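Local coordinates for protein ADP-ribosyltransferase (Staphylococcus aureus, PDB 1OJQ) that transfers a single ADP-ribose group from NAD+ to a protein substrate, probably a Rho GTPase as in other C3 exoenzymes, at residues 117-122 with 194-199; 128-133 with 188-193; 150-155 with 203-208. All blocks are in the same frame, centred on the assembly; numbering follows the deposited sequence.

Interaction 1: residues 117-122 with 194-199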
ATOM      1  N   ALA A 117     -13.571  -3.670  21.854  1.00 10.07           N
ATOM      2  CA  ALA A 117     -14.726  -4.374  21.282  1.00 13.92           C
ATOM      3  C   ALA A 117     -14.966  -3.957  19.832  1.00 11.81           C
ATOM      4  O   ALA A 117     -15.315  -4.760  18.966  1.00 10.57           O
ATOM      5  CB  ALA A 117     -15.959  -4.136  22.141  1.00 11.15           C
ATOM      6  N   LEU A 118     -14.785  -2.670  19.538  1.00  6.90           N
ATOM      7  CA  LEU A 118     -14.977  -2.226  18.156  1.00  7.91           C
ATOM      8  C   LEU A 118     -13.892  -2.801  17.257  1.00  7.85           C
ATOM      9  O   LEU A 118     -14.167  -3.132  16.110  1.00  7.84           O
ATOM     10  CB  LEU A 118     -15.005  -0.700  18.087  1.00 12.11           C
ATOM     11  CG  LEU A 118     -16.298  -0.039  18.589  1.00  9.07           C
ATOM     12  CD1 LEU A 118     -16.064   1.458  18.777  1.00  5.18           C
ATOM     13  CD2 LEU A 118     -17.458  -0.286  17.649  1.00 10.63           C
ATOM     14  N   VAL A 119     -12.658  -2.927  17.778  1.00  8.39           N
ATOM     15  CA  VAL A 119     -11.599  -3.513  16.928  1.00  8.87           C
ATOM     16  C   VAL A 119     -11.901  -4.993  16.727  1.00  8.03           C
ATOM     17  O   VAL A 119     -11.644  -5.552  15.664  1.00  6.96           O
ATOM     18  CB  VAL A 119     -10.197  -3.321  17.523  1.00  8.74           C
ATOM     19  CG1 VAL A 119      -9.121  -3.964  16.660  1.00 14.02           C
ATOM     20  CG2 VAL A 119      -9.927  -1.837  17.699  1.00  7.00           C
ATOM     21  N   SER A 120     -12.465  -5.607  17.772  1.00  8.05           N
ATOM     22  CA  SER A 120     -12.905  -6.992  17.629  1.00  9.98           C
ATOM     23  C   SER A 120     -13.976  -7.112  16.566  1.00 11.46           C
ATOM     24  O   SER A 120     -14.005  -8.050  15.758  1.00 11.64           O
ATOM     25  CB  SER A 120     -13.404  -7.524  18.974  0.50  8.34           C
ATOM     26  OG  SER A 120     -12.269  -7.872  19.754  0.50  8.67           O
ATOM     27  N   LYS A 121     -14.892  -6.143  16.533  1.00 10.45           N
ATOM     28  CA  LYS A 121     -15.909  -6.146  15.477  1.00 10.34           C
ATOM     29  C   LYS A 121     -15.269  -6.066  14.100  1.00 12.07           C
ATOM     30  O   LYS A 121     -15.632  -6.755  13.134  1.00 13.10           O
ATOM     31  CB  LYS A 121     -16.875  -4.963  15.689  1.00  8.24           C
ATOM     32  CG  LYS A 121     -18.028  -4.939  14.703  1.00  9.89           C
ATOM     33  CD  LYS A 121     -19.132  -3.964  15.093  1.00  9.70           C
ATOM     34  CE  LYS A 121     -20.353  -4.172  14.208  1.00  9.48           C
ATOM     35  NZ  LYS A 121     -21.428  -3.186  14.491  1.00  8.72           N
ATOM     36  N   LEU A 122     -14.275  -5.180  13.974  1.00  6.57           N
ATOM     37  CA  LEU A 122     -13.581  -5.001  12.698  1.00  9.66           C
ATOM     38  C   LEU A 122     -12.964  -6.325  12.243  1.00 11.20           C
ATOM     39  O   LEU A 122     -13.073  -6.724  11.084  1.00 11.88           O
ATOM     40  CB  LEU A 122     -12.496  -3.933  12.806  1.00  9.08           C
ATOM     41  CG  LEU A 122     -12.869  -2.472  12.550  1.00 13.52           C
ATOM     42  CD1 LEU A 122     -11.648  -1.594  12.814  1.00  6.95           C
ATOM     43  CD2 LEU A 122     -13.387  -2.236  11.134  1.00 15.83           C
ATOM     44  N   VAL A 194      -7.348  -8.320  12.363  1.00  6.48           N
ATOM     45  CA  VAL A 194      -7.348  -6.922  12.772  1.00  4.72           C
ATOM     46  C   VAL A 194      -7.098  -6.861  14.270  1.00 10.74           C
ATOM     47  O   VAL A 194      -7.936  -7.348  15.038  1.00 13.96           O
ATOM     48  CB  VAL A 194      -8.668  -6.195  12.449  1.00  3.96           C
ATOM     49  CG1 VAL A 194      -8.501  -4.721  12.827  1.00  4.44           C
ATOM     50  CG2 VAL A 194      -9.049  -6.368  10.999  1.00  8.25           C
ATOM     51  N   LYS A 195      -5.978  -6.286  14.687  1.00  6.72           N
ATOM     52  CA  LYS A 195      -5.581  -6.244  16.085  1.00 10.64           C
ATOM     53  C   LYS A 195      -5.166  -4.839  16.523  1.00  9.97           C
ATOM     54  O   LYS A 195      -4.873  -3.980  15.696  1.00 12.05           O
ATOM     55  CB  LYS A 195      -4.396  -7.175  16.322  1.00 14.38           C
ATOM     56  CG  LYS A 195      -4.571  -8.631  15.914  1.00 14.45           C
ATOM     57  CD  LYS A 195      -3.291  -9.384  16.322  1.00 11.64           C
ATOM     58  CE  LYS A 195      -3.428 -10.879  16.105  1.00 12.90           C
ATOM     59  NZ  LYS A 195      -4.625 -11.458  16.792  1.00 16.17           N
ATOM     60  N   LEU A 196      -5.120  -4.606  17.831  1.00 10.53           N
ATOM     61  CA  LEU A 196      -4.550  -3.374  18.353  1.00  9.71           C
ATOM     62  C   LEU A 196      -3.043  -3.506  18.510  1.00 12.48           C
ATOM     63  O   LEU A 196      -2.557  -4.610  18.774  1.00 17.73           O
ATOM     64  CB  LEU A 196      -5.164  -3.009  19.717  1.00 12.34           C
ATOM     65  CG  LEU A 196      -6.531  -2.313  19.561  1.00 12.80           C
ATOM     66  CD1 LEU A 196      -7.285  -2.260  20.876  1.00 16.42           C
ATOM     67  CD2 LEU A 196      -6.343  -0.931  18.964  1.00 20.21           C
ATOM     68  N   SER A 197      -2.329  -2.417  18.342  1.00 13.28           N
ATOM     69  CA  SER A 197      -0.892  -2.277  18.412  1.00 18.31           C
ATOM     70  C   SER A 197      -0.283  -2.722  19.729  1.00 42.24           C
ATOM     71  O   SER A 197      -0.725  -3.635  20.416  1.00 80.42           O
ATOM     72  CB  SER A 197      -0.540  -0.783  18.240  1.00 26.26           C
ATOM     73  OG  SER A 197      -1.262  -0.061  19.242  1.00 21.34           O
ATOM     74  N   ASP A 198       0.798  -2.032  20.090  1.00 44.33           N
ATOM     75  CA  ASP A 198       1.404  -2.241  21.397  1.00 44.84           C
ATOM     76  C   ASP A 198       0.475  -1.633  22.457  1.00 36.97           C
ATOM     77  O   ASP A 198      -0.032  -2.311  23.343  1.00 57.62           O
ATOM     78  CB  ASP A 198       2.765  -1.568  21.447  1.00 38.03           C
ATOM     79  CG  ASP A 198       3.865  -2.396  22.043  1.00 31.36           C
ATOM     80  OD1 ASP A 198       5.046  -2.125  21.725  1.00 68.77           O
ATOM     81  OD2 ASP A 198       3.555  -3.299  22.835  1.00 26.43           O
ATOM     82  N   ASN A 199       0.305  -0.364  22.268  1.00 22.63           N
ATOM     83  CA  ASN A 199      -0.188   0.885  22.677  1.00 25.48           C
ATOM     84  C   ASN A 199      -1.712   0.926  22.850  1.00 29.77           C
ATOM     85  O   ASN A 199      -2.206   1.692  23.672  1.00 16.86           O
ATOM     86  CB  ASN A 199       0.158   1.955  21.628  1.00 24.13           C
ATOM     87  CG  ASN A 199       0.775   1.499  20.334  1.00 49.21           C
ATOM     88  OD1 ASN A 199       1.307   0.408  20.120  1.00 38.07           O
ATOM     89  ND2 ASN A 199       0.718   2.386  19.330  1.00 86.52           N
TER
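Helix 116-126 lies against the end of strand 187-196 in this helix-on-sheet layer of the ADP-ribosyltransferase fold, running nearly antiparallel to it at 159° with the short axes 7.4 Å apart. No hydrogen bond crosses; the contact is aliphatic and rests on V119, whose two methyls divide the work. CG1, anti to the backbone N (chi1 178°), crosses V194 obliquely and meets its CG1 at 4.0 Å. CG2, beside the backbone N, reaches over L196, touching its CD2. One helical turn on, L122 adds its CB, which comes within 4.1 Å of CG1 of V194, so that this valine methyl meets both V119 and L122. This side is closely packed and buried: V194 also packs on I203 and I205 of the next strand, while L122 continues onto L92 and F98.

The other side is looser. K195 turns its CB away from the helix and is exposed. K121 takes no part; its amine forms a salt bridge with D102 of helix 100-106. Beyond L196 the strand gives way to a turn, where S197 OG accepts a hydrogen bond from K202 N. L196 marks the boundary, partly exposed and also touching Y114; with CG beside its own backbone N (chi1 -81°), the branch comes round to the helix, and L196 CG stands 3.9 Å from V119 CG2.

Interaction 2: residues 128-133 with 188-193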
ATOM      1  N   SER A 128     -10.639 -12.943   6.626  1.00  5.25           N
ATOM      2  CA  SER A 128     -10.931 -13.837   5.527  1.00  6.26           C
ATOM      3  C   SER A 128     -11.610 -13.135   4.352  1.00 13.96           C
ATOM      4  O   SER A 128     -12.225 -13.843   3.539  1.00 18.52           O
ATOM      5  CB  SER A 128     -11.802 -15.005   6.018  1.00  7.12           C
ATOM      6  OG  SER A 128     -11.214 -15.689   7.120  1.00  9.32           O
ATOM      7  N   ARG A 129     -11.558 -11.821   4.213  1.00  8.47           N
ATOM      8  CA  ARG A 129     -12.111 -11.126   3.061  1.00  7.31           C
ATOM      9  C   ARG A 129     -10.986 -10.597   2.170  1.00  9.31           C
ATOM     10  O   ARG A 129      -9.943 -10.154   2.655  1.00  8.75           O
ATOM     11  CB  ARG A 129     -13.003  -9.939   3.426  1.00  6.66           C
ATOM     12  CG  ARG A 129     -14.101 -10.306   4.409  0.50 23.77           C
ATOM     13  CD  ARG A 129     -15.224  -9.273   4.506  0.50 12.24           C
ATOM     14  NE  ARG A 129     -16.448 -10.019   4.853  0.50 15.85           N
ATOM     15  CZ  ARG A 129     -17.545  -9.978   4.107  0.50 15.96           C
ATOM     16  NH1 ARG A 129     -17.542  -9.231   3.018  0.50 12.67           N
ATOM     17  NH2 ARG A 129     -18.619 -10.665   4.448  0.50 25.79           N
ATOM     18  N   ILE A 130     -11.239 -10.630   0.865  1.00  6.65           N
ATOM     19  CA  ILE A 130     -10.292 -10.050  -0.093  1.00  6.46           C
ATOM     20  C   ILE A 130     -10.772  -8.651  -0.486  1.00  6.80           C
ATOM     21  O   ILE A 130     -11.914  -8.479  -0.886  1.00  8.46           O
ATOM     22  CB  ILE A 130     -10.187 -10.929  -1.352  1.00 10.42           C
ATOM     23  CG1 ILE A 130      -9.682 -12.350  -1.068  1.00 10.74           C
ATOM     24  CG2 ILE A 130      -9.343 -10.253  -2.437  1.00  8.62           C
ATOM     25  CD1 ILE A 130     -10.065 -13.332  -2.158  1.00 10.54           C
ATOM     26  N   TYR A 131      -9.886  -7.667  -0.381  1.00  6.87           N
ATOM     27  CA  TYR A 131     -10.115  -6.300  -0.809  1.00  9.61           C
ATOM     28  C   TYR A 131      -9.217  -6.020  -2.015  1.00  9.52           C
ATOM     29  O   TYR A 131      -8.082  -6.508  -2.048  1.00  8.19           O
ATOM     30  CB  TYR A 131      -9.827  -5.298   0.321  1.00  7.56           C
ATOM     31  CG  TYR A 131     -10.807  -5.541   1.473  1.00  7.97           C
ATOM     32  CD1 TYR A 131     -10.452  -6.393   2.513  1.00  7.33           C
ATOM     33  CD2 TYR A 131     -12.051  -4.928   1.475  1.00 10.48           C
ATOM     34  CE1 TYR A 131     -11.340  -6.614   3.546  1.00 10.04           C
ATOM     35  CE2 TYR A 131     -12.943  -5.156   2.521  1.00 11.88           C
ATOM     36  CZ  TYR A 131     -12.576  -5.995   3.546  1.00 15.11           C
ATOM     37  OH  TYR A 131     -13.442  -6.240   4.587  1.00 12.15           O
ATOM     38  N   ARG A 132      -9.756  -5.271  -2.974  1.00  8.32           N
ATOM     39  CA  ARG A 132      -8.997  -4.973  -4.186  1.00 10.59           C
ATOM     40  C   ARG A 132      -8.865  -3.475  -4.392  1.00 12.93           C
ATOM     41  O   ARG A 132      -9.829  -2.731  -4.144  1.00 11.33           O
ATOM     42  CB  ARG A 132      -9.695  -5.586  -5.404  1.00 12.96           C
ATOM     43  CG  ARG A 132      -8.984  -5.419  -6.739  1.00 15.54           C
ATOM     44  CD  ARG A 132      -9.971  -5.708  -7.871  1.00 21.99           C
ATOM     45  NE  ARG A 132      -9.332  -5.548  -9.172  1.00 23.84           N
ATOM     46  CZ  ARG A 132      -8.748  -6.537  -9.837  1.00 37.76           C
ATOM     47  NH1 ARG A 132      -8.718  -7.762  -9.326  1.00 45.97           N
ATOM     48  NH2 ARG A 132      -8.191  -6.296 -11.019  1.00 31.18           N
ATOM     49  N   GLU A 133      -7.698  -3.019  -4.834  1.00  7.82           N
ATOM     50  CA  GLU A 133      -7.534  -1.601  -5.154  1.00  6.36           C
ATOM     51  C   GLU A 133      -7.454  -1.486  -6.669  1.00 11.08           C
ATOM     52  O   GLU A 133      -6.557  -2.120  -7.238  1.00 10.10           O
ATOM     53  CB  GLU A 133      -6.280  -1.053  -4.485  1.00  5.51           C
ATOM     54  CG  GLU A 133      -5.774   0.289  -4.977  1.00  7.90           C
ATOM     55  CD  GLU A 133      -6.840   1.352  -4.799  1.00 11.91           C
ATOM     56  OE1 GLU A 133      -7.276   1.544  -3.633  1.00 16.30           O
ATOM     57  OE2 GLU A 133      -7.260   1.975  -5.791  1.00 11.63           O
ATOM     58  N   GLU A 188      -4.775  -7.275  -4.869  1.00  6.21           N
ATOM     59  CA  GLU A 188      -5.754  -7.850  -3.963  1.00  8.51           C
ATOM     60  C   GLU A 188      -5.072  -8.369  -2.710  1.00  8.32           C
ATOM     61  O   GLU A 188      -4.000  -8.972  -2.838  1.00  7.91           O
ATOM     62  CB  GLU A 188      -6.479  -9.034  -4.612  1.00  8.82           C
ATOM     63  CG  GLU A 188      -7.197  -8.644  -5.897  1.00  8.90           C
ATOM     64  CD  GLU A 188      -7.686  -9.913  -6.599  1.00 17.77           C
ATOM     65  OE1 GLU A 188      -6.825 -10.663  -7.113  1.00 19.99           O
ATOM     66  OE2 GLU A 188      -8.920 -10.095  -6.598  1.00 16.69           O
ATOM     67  N   TYR A 189      -5.705  -8.166  -1.559  1.00  9.44           N
ATOM     68  CA  TYR A 189      -5.143  -8.716  -0.323  1.00  6.40           C
ATOM     69  C   TYR A 189      -6.272  -9.359   0.480  1.00  6.66           C
ATOM     70  O   TYR A 189      -7.388  -8.830   0.456  1.00  7.15           O
ATOM     71  CB  TYR A 189      -4.419  -7.665   0.506  1.00 10.11           C
ATOM     72  CG  TYR A 189      -5.193  -6.406   0.814  1.00 12.09           C
ATOM     73  CD1 TYR A 189      -5.887  -6.274   2.016  1.00 14.15           C
ATOM     74  CD2 TYR A 189      -5.219  -5.361  -0.102  1.00 14.23           C
ATOM     75  CE1 TYR A 189      -6.593  -5.111   2.293  1.00 12.99           C
ATOM     76  CE2 TYR A 189      -5.926  -4.199   0.174  1.00 17.17           C
ATOM     77  CZ  TYR A 189      -6.605  -4.096   1.374  1.00 15.67           C
ATOM     78  OH  TYR A 189      -7.316  -2.945   1.656  1.00 19.43           O
ATOM     79  N   ALA A 190      -5.923 -10.476   1.105  1.00  8.88           N
ATOM     80  CA  ALA A 190      -6.809 -11.262   1.944  1.00  9.11           C
ATOM     81  C   ALA A 190      -6.449 -11.015   3.412  1.00  8.13           C
ATOM     82  O   ALA A 190      -5.343 -11.321   3.831  1.00  8.08           O
ATOM     83  CB  ALA A 190      -6.745 -12.745   1.639  1.00  9.20           C
ATOM     84  N   VAL A 191      -7.399 -10.442   4.145  1.00  9.55           N
ATOM     85  CA  VAL A 191      -7.112 -10.028   5.514  1.00  7.07           C
ATOM     86  C   VAL A 191      -7.042 -11.235   6.442  1.00  6.91           C
ATOM     87  O   VAL A 191      -7.958 -12.050   6.461  1.00 12.16           O
ATOM     88  CB  VAL A 191      -8.182  -9.034   6.007  1.00  5.06           C
ATOM     89  CG1 VAL A 191      -7.973  -8.779   7.494  1.00  6.41           C
ATOM     90  CG2 VAL A 191      -8.097  -7.750   5.195  1.00 10.53           C
ATOM     91  N   GLY A 192      -5.972 -11.362   7.214  1.00  5.86           N
ATOM     92  CA  GLY A 192      -5.774 -12.396   8.211  1.00  7.77           C
ATOM     93  C   GLY A 192      -6.358 -11.993   9.561  1.00 13.12           C
ATOM     94  O   GLY A 192      -7.007 -12.795  10.243  1.00 13.47           O
ATOM     95  N   SER A 193      -6.127 -10.741   9.973  1.00  6.82           N
ATOM     96  CA  SER A 193      -6.593 -10.317  11.286  1.00  4.71           C
ATOM     97  C   SER A 193      -6.591  -8.795  11.387  1.00  8.68           C
ATOM     98  O   SER A 193      -5.906  -8.132  10.618  1.00  8.48           O
ATOM     99  CB  SER A 193      -5.670 -10.851  12.389  1.00  9.25           C
ATOM    100  OG  SER A 193      -4.354 -10.290  12.321  1.00 12.54           O
TER
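Y131 and Y189 form an antiparallel hydrogen-bonded pair joining edge strand 130-133 to strand 187-196. Y131 N gives to Y189 O and Y189 N gives back to Y131 O, both at 2.9 Å and nearly along the C=O axes. Towards the start of the shorter strand the ladder continues with V191 N to R129 O at 3.0 Å, then a less straight bond from S128 N to V191 O.

The Y131 side chain, followed outward, begins with CB lying over a face of the Y189 ring, 4.0 Å from its centroid, in a CH-pi contact. CG turns beside the backbone N (chi1 -63°), carrying the ring towards V191. CD1 meets V191 CG2 at 3.8 Å and, more loosely, Y189 CE1; CE1 is 3.8 Å from the same V191 methyl, which meets the ring at its edge. The side chain also touches M126 of helix 116-126 and I95 of a loop. The two aromatic planes are oblique, 34° apart. Y189 reaches this place with CG in the crowded position between backbone N and carbonyl carbon (chi1 52°), and its OH is hydrogen-bonded to Y91 OH.

On the other face I130 CG1 touches A190 CB, and the CG atoms of R132 and E188 pack together. R132 NH1 and E188 OE2 make a long salt bridge at 3.6 Å, while R132 NE bonds N134 OD1. E133, an NAD+-binding residue, pairs with R48, another such residue, so this antiparallel sheet edge leads into the nucleotide site of the ADP-ribosyltransferase fold.

Interaction 3: residues 150-155 with 203-208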
ATOM      1  N   ARG A 150      -0.553   7.500  11.911  1.00 10.93           N
ATOM      2  CA  ARG A 150      -1.953   7.408  11.516  1.00 12.40           C
ATOM      3  C   ARG A 150      -2.630   6.275  12.285  1.00 13.82           C
ATOM      4  O   ARG A 150      -1.967   5.391  12.820  1.00 11.91           O
ATOM      5  CB  ARG A 150      -2.101   7.208  10.003  1.00 11.78           C
ATOM      6  CG  ARG A 150      -2.081   8.538   9.240  1.00 15.65           C
ATOM      7  CD  ARG A 150      -1.931   8.274   7.755  1.00 32.44           C
ATOM      8  NE  ARG A 150      -2.557   9.280   6.911  1.00 47.25           N
ATOM      9  CZ  ARG A 150      -2.877   9.167   5.628  1.00 58.76           C
ATOM     10  NH1 ARG A 150      -2.651   8.067   4.924  1.00 62.06           N
ATOM     11  NH2 ARG A 150      -3.448  10.186   4.991  1.00 73.32           N
ATOM     12  N   PRO A 151      -3.946   6.299  12.371  1.00  9.62           N
ATOM     13  CA  PRO A 151      -4.653   5.318  13.215  1.00 15.33           C
ATOM     14  C   PRO A 151      -4.521   3.868  12.767  1.00 10.52           C
ATOM     15  O   PRO A 151      -4.543   2.963  13.590  1.00 11.97           O
ATOM     16  CB  PRO A 151      -6.128   5.714  13.068  1.00 12.40           C
ATOM     17  CG  PRO A 151      -6.087   7.152  12.668  1.00 18.65           C
ATOM     18  CD  PRO A 151      -4.885   7.250  11.758  1.00 14.72           C
ATOM     19  N   ILE A 152      -4.412   3.639  11.467  1.00 10.25           N
ATOM     20  CA  ILE A 152      -4.428   2.275  10.927  1.00  9.55           C
ATOM     21  C   ILE A 152      -3.117   1.966  10.213  1.00 12.05           C
ATOM     22  O   ILE A 152      -2.591   2.776   9.457  1.00 12.56           O
ATOM     23  CB  ILE A 152      -5.608   2.114   9.965  1.00  8.30           C
ATOM     24  CG1 ILE A 152      -6.962   2.174  10.713  1.00  6.71           C
ATOM     25  CG2 ILE A 152      -5.549   0.866   9.113  1.00  7.54           C
ATOM     26  CD1 ILE A 152      -8.110   2.261   9.735  1.00 12.02           C
ATOM     27  N   GLU A 153      -2.607   0.775  10.463  1.00  9.59           N
ATOM     28  CA  GLU A 153      -1.479   0.247   9.690  1.00  7.71           C
ATOM     29  C   GLU A 153      -1.924  -1.006   8.946  1.00  6.41           C
ATOM     30  O   GLU A 153      -2.270  -2.020   9.579  1.00  9.43           O
ATOM     31  CB  GLU A 153      -0.324  -0.092  10.615  1.00  7.81           C
ATOM     32  CG  GLU A 153       0.896  -0.677   9.906  1.00  9.93           C
ATOM     33  CD  GLU A 153       1.899  -1.197  10.935  1.00 20.92           C
ATOM     34  OE1 GLU A 153       1.808  -2.396  11.262  1.00 18.17           O
ATOM     35  OE2 GLU A 153       2.748  -0.412  11.413  1.00 14.92           O
ATOM     36  N   LEU A 154      -1.945  -0.920   7.624  1.00  8.76           N
ATOM     37  CA  LEU A 154      -2.193  -2.070   6.755  1.00  5.81           C
ATOM     38  C   LEU A 154      -0.841  -2.747   6.525  1.00  8.46           C
ATOM     39  O   LEU A 154       0.050  -2.151   5.918  1.00  8.32           O
ATOM     40  CB  LEU A 154      -2.861  -1.618   5.463  1.00  6.61           C
ATOM     41  CG  LEU A 154      -3.232  -2.680   4.442  1.00  6.67           C
ATOM     42  CD1 LEU A 154      -4.155  -3.758   4.998  1.00  9.23           C
ATOM     43  CD2 LEU A 154      -3.879  -2.005   3.222  1.00  9.31           C
ATOM     44  N   LYS A 155      -0.713  -3.960   7.044  1.00  5.64           N
ATOM     45  CA  LYS A 155       0.529  -4.741   7.019  1.00  5.09           C
ATOM     46  C   LYS A 155       0.369  -5.869   6.025  1.00  5.57           C
ATOM     47  O   LYS A 155      -0.393  -6.825   6.214  1.00  6.09           O
ATOM     48  CB  LYS A 155       0.812  -5.183   8.454  1.00  3.17           C
ATOM     49  CG  LYS A 155       1.903  -6.219   8.627  1.00 10.82           C
ATOM     50  CD  LYS A 155       2.149  -6.541  10.099  1.00 10.11           C
ATOM     51  CE  LYS A 155       3.194  -7.640  10.254  1.00 12.53           C
ATOM     52  NZ  LYS A 155       3.331  -8.065  11.684  1.00 11.43           N
ATOM     53  N   ILE A 203      -4.347   0.629  14.997  1.00  8.26           N
ATOM     54  CA  ILE A 203      -5.070  -0.563  14.570  1.00  5.14           C
ATOM     55  C   ILE A 203      -4.295  -1.252  13.450  1.00  9.74           C
ATOM     56  O   ILE A 203      -4.057  -0.661  12.397  1.00 11.63           O
ATOM     57  CB  ILE A 203      -6.498  -0.200  14.129  1.00  6.56           C
ATOM     58  CG1 ILE A 203      -7.279   0.512  15.240  1.00  7.66           C
ATOM     59  CG2 ILE A 203      -7.268  -1.421  13.638  1.00  7.72           C
ATOM     60  CD1 ILE A 203      -8.523   1.233  14.746  1.00  8.73           C
ATOM     61  N   ILE A 204      -3.903  -2.516  13.653  1.00  7.34           N
ATOM     62  CA  ILE A 204      -3.116  -3.192  12.621  1.00  6.88           C
ATOM     63  C   ILE A 204      -3.953  -4.239  11.890  1.00  9.92           C
ATOM     64  O   ILE A 204      -4.494  -5.189  12.472  1.00  8.95           O
ATOM     65  CB  ILE A 204      -1.857  -3.817  13.249  1.00  6.68           C
ATOM     66  CG1 ILE A 204      -0.989  -2.799  14.016  1.00 12.15           C
ATOM     67  CG2 ILE A 204      -1.025  -4.547  12.196  1.00 10.80           C
ATOM     68  CD1 ILE A 204       0.348  -3.351  14.454  1.00 33.20           C
ATOM     69  N   ILE A 205      -4.092  -4.056  10.578  1.00  4.83           N
ATOM     70  CA  ILE A 205      -4.773  -4.994   9.701  1.00  4.72           C
ATOM     71  C   ILE A 205      -3.701  -5.788   8.958  1.00 10.50           C
ATOM     72  O   ILE A 205      -2.966  -5.193   8.165  1.00  6.06           O
ATOM     73  CB  ILE A 205      -5.699  -4.294   8.684  1.00 12.85           C
ATOM     74  CG1 ILE A 205      -6.708  -3.353   9.351  1.00  6.81           C
ATOM     75  CG2 ILE A 205      -6.379  -5.320   7.776  1.00  9.63           C
ATOM     76  CD1 ILE A 205      -7.425  -2.394   8.431  1.00 10.51           C
ATOM     77  N   THR A 206      -3.574  -7.081   9.249  1.00  8.94           N
ATOM     78  CA  THR A 206      -2.545  -7.909   8.622  1.00  6.89           C
ATOM     79  C   THR A 206      -3.170  -8.679   7.473  1.00  7.99           C
ATOM     80  O   THR A 206      -4.248  -9.248   7.655  1.00  8.56           O
ATOM     81  CB  THR A 206      -1.912  -8.896   9.606  1.00  9.15           C
ATOM     82  OG1 THR A 206      -1.317  -8.160  10.693  1.00  8.49           O
ATOM     83  CG2 THR A 206      -0.828  -9.707   8.901  1.00  6.50           C
ATOM     84  N   ALA A 207      -2.563  -8.681   6.295  1.00  4.54           N
ATOM     85  CA  ALA A 207      -3.165  -9.332   5.135  1.00  4.58           C
ATOM     86  C   ALA A 207      -2.112  -9.928   4.203  1.00  9.97           C
ATOM     87  O   ALA A 207      -0.930  -9.562   4.228  1.00  9.39           O
ATOM     88  CB  ALA A 207      -4.022  -8.319   4.372  1.00  6.98           C
ATOM     89  N   VAL A 208      -2.554 -10.834   3.346  1.00  7.53           N
ATOM     90  CA  VAL A 208      -1.685 -11.454   2.353  1.00  7.17           C
ATOM     91  C   VAL A 208      -2.076 -11.064   0.929  1.00  9.67           C
ATOM     92  O   VAL A 208      -3.219 -11.279   0.533  1.00  6.38           O
ATOM     93  CB  VAL A 208      -1.759 -12.984   2.497  1.00 10.65           C
ATOM     94  CG1 VAL A 208      -0.805 -13.662   1.523  1.00 11.09           C
ATOM     95  CG2 VAL A 208      -1.434 -13.330   3.941  1.00 14.57           C
TER
HETATM   96  O   HOH W   1       0.889  -9.392  12.013  1.00 10.72           O
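Five backbone hydrogen bonds alternate between strands 152-158 and 203-209, which run parallel at 17°. The first is the shortest: I203 N to P151 O, 2.7 Å and almost straight at 177°. I203 O then accepts from E153 N, E153 O from I205 N, I205 O from K155 N at 2.8 Å, and K155 O from A207 N. The intervening residues turn their amides outward, I152 and L154 pairing with L87 and R85, I204 and T206 with strand 187-196; both strands are thus bonded along both edges.

On one face I152 CG2 meets I205 CD1 at 3.8 Å, and L154 CD1 crosses to I205 CG2, a buried aliphatic layer. The opposite face mixes polar and apolar groups. E153, with CG anti to the backbone N and the chain extended beyond it, lies alongside I204, with OE1 3.6 Å from I204 CD1; its OE2 accepts a hydrogen bond from S143 OG and forms a salt bridge with K202 NZ. K155 runs fully extended beside T206, and its NZ donates to water 1 at 2.8 Å, which also bonds T206 OG1; the ammonium makes a cation-pi contact with Y82 too. R150, which binds NAD+, gives NH1 to L86 O.

The pair forms the one parallel step of a mixed five-stranded sheet, with strand 81-87 flanking 152-158 and strand 187-196 flanking 203-209.

All three contacts involve the mixed five-stranded sheet ordered 81-87, 152-158, 203-209, 187-196, 130-133. Interactions 1 and 2 share strand 187-196, their centres about 17 Å apart: one covers its end with helix 116-126, the other adds the edge strand that follows this helix. Along the chain interaction 2 is nested inside interaction 1, and interaction 3 crosses both. Its centre lies about 10 Å from that of interaction 1 and 11 Å from that of interaction 2, joined to them through K195 with I204 and G192 with T206, where G192 and S193 form a classic beta bulge. NAD+-binding E133 closes segment 128-133; R150 lies in the loop just before strand 152-158.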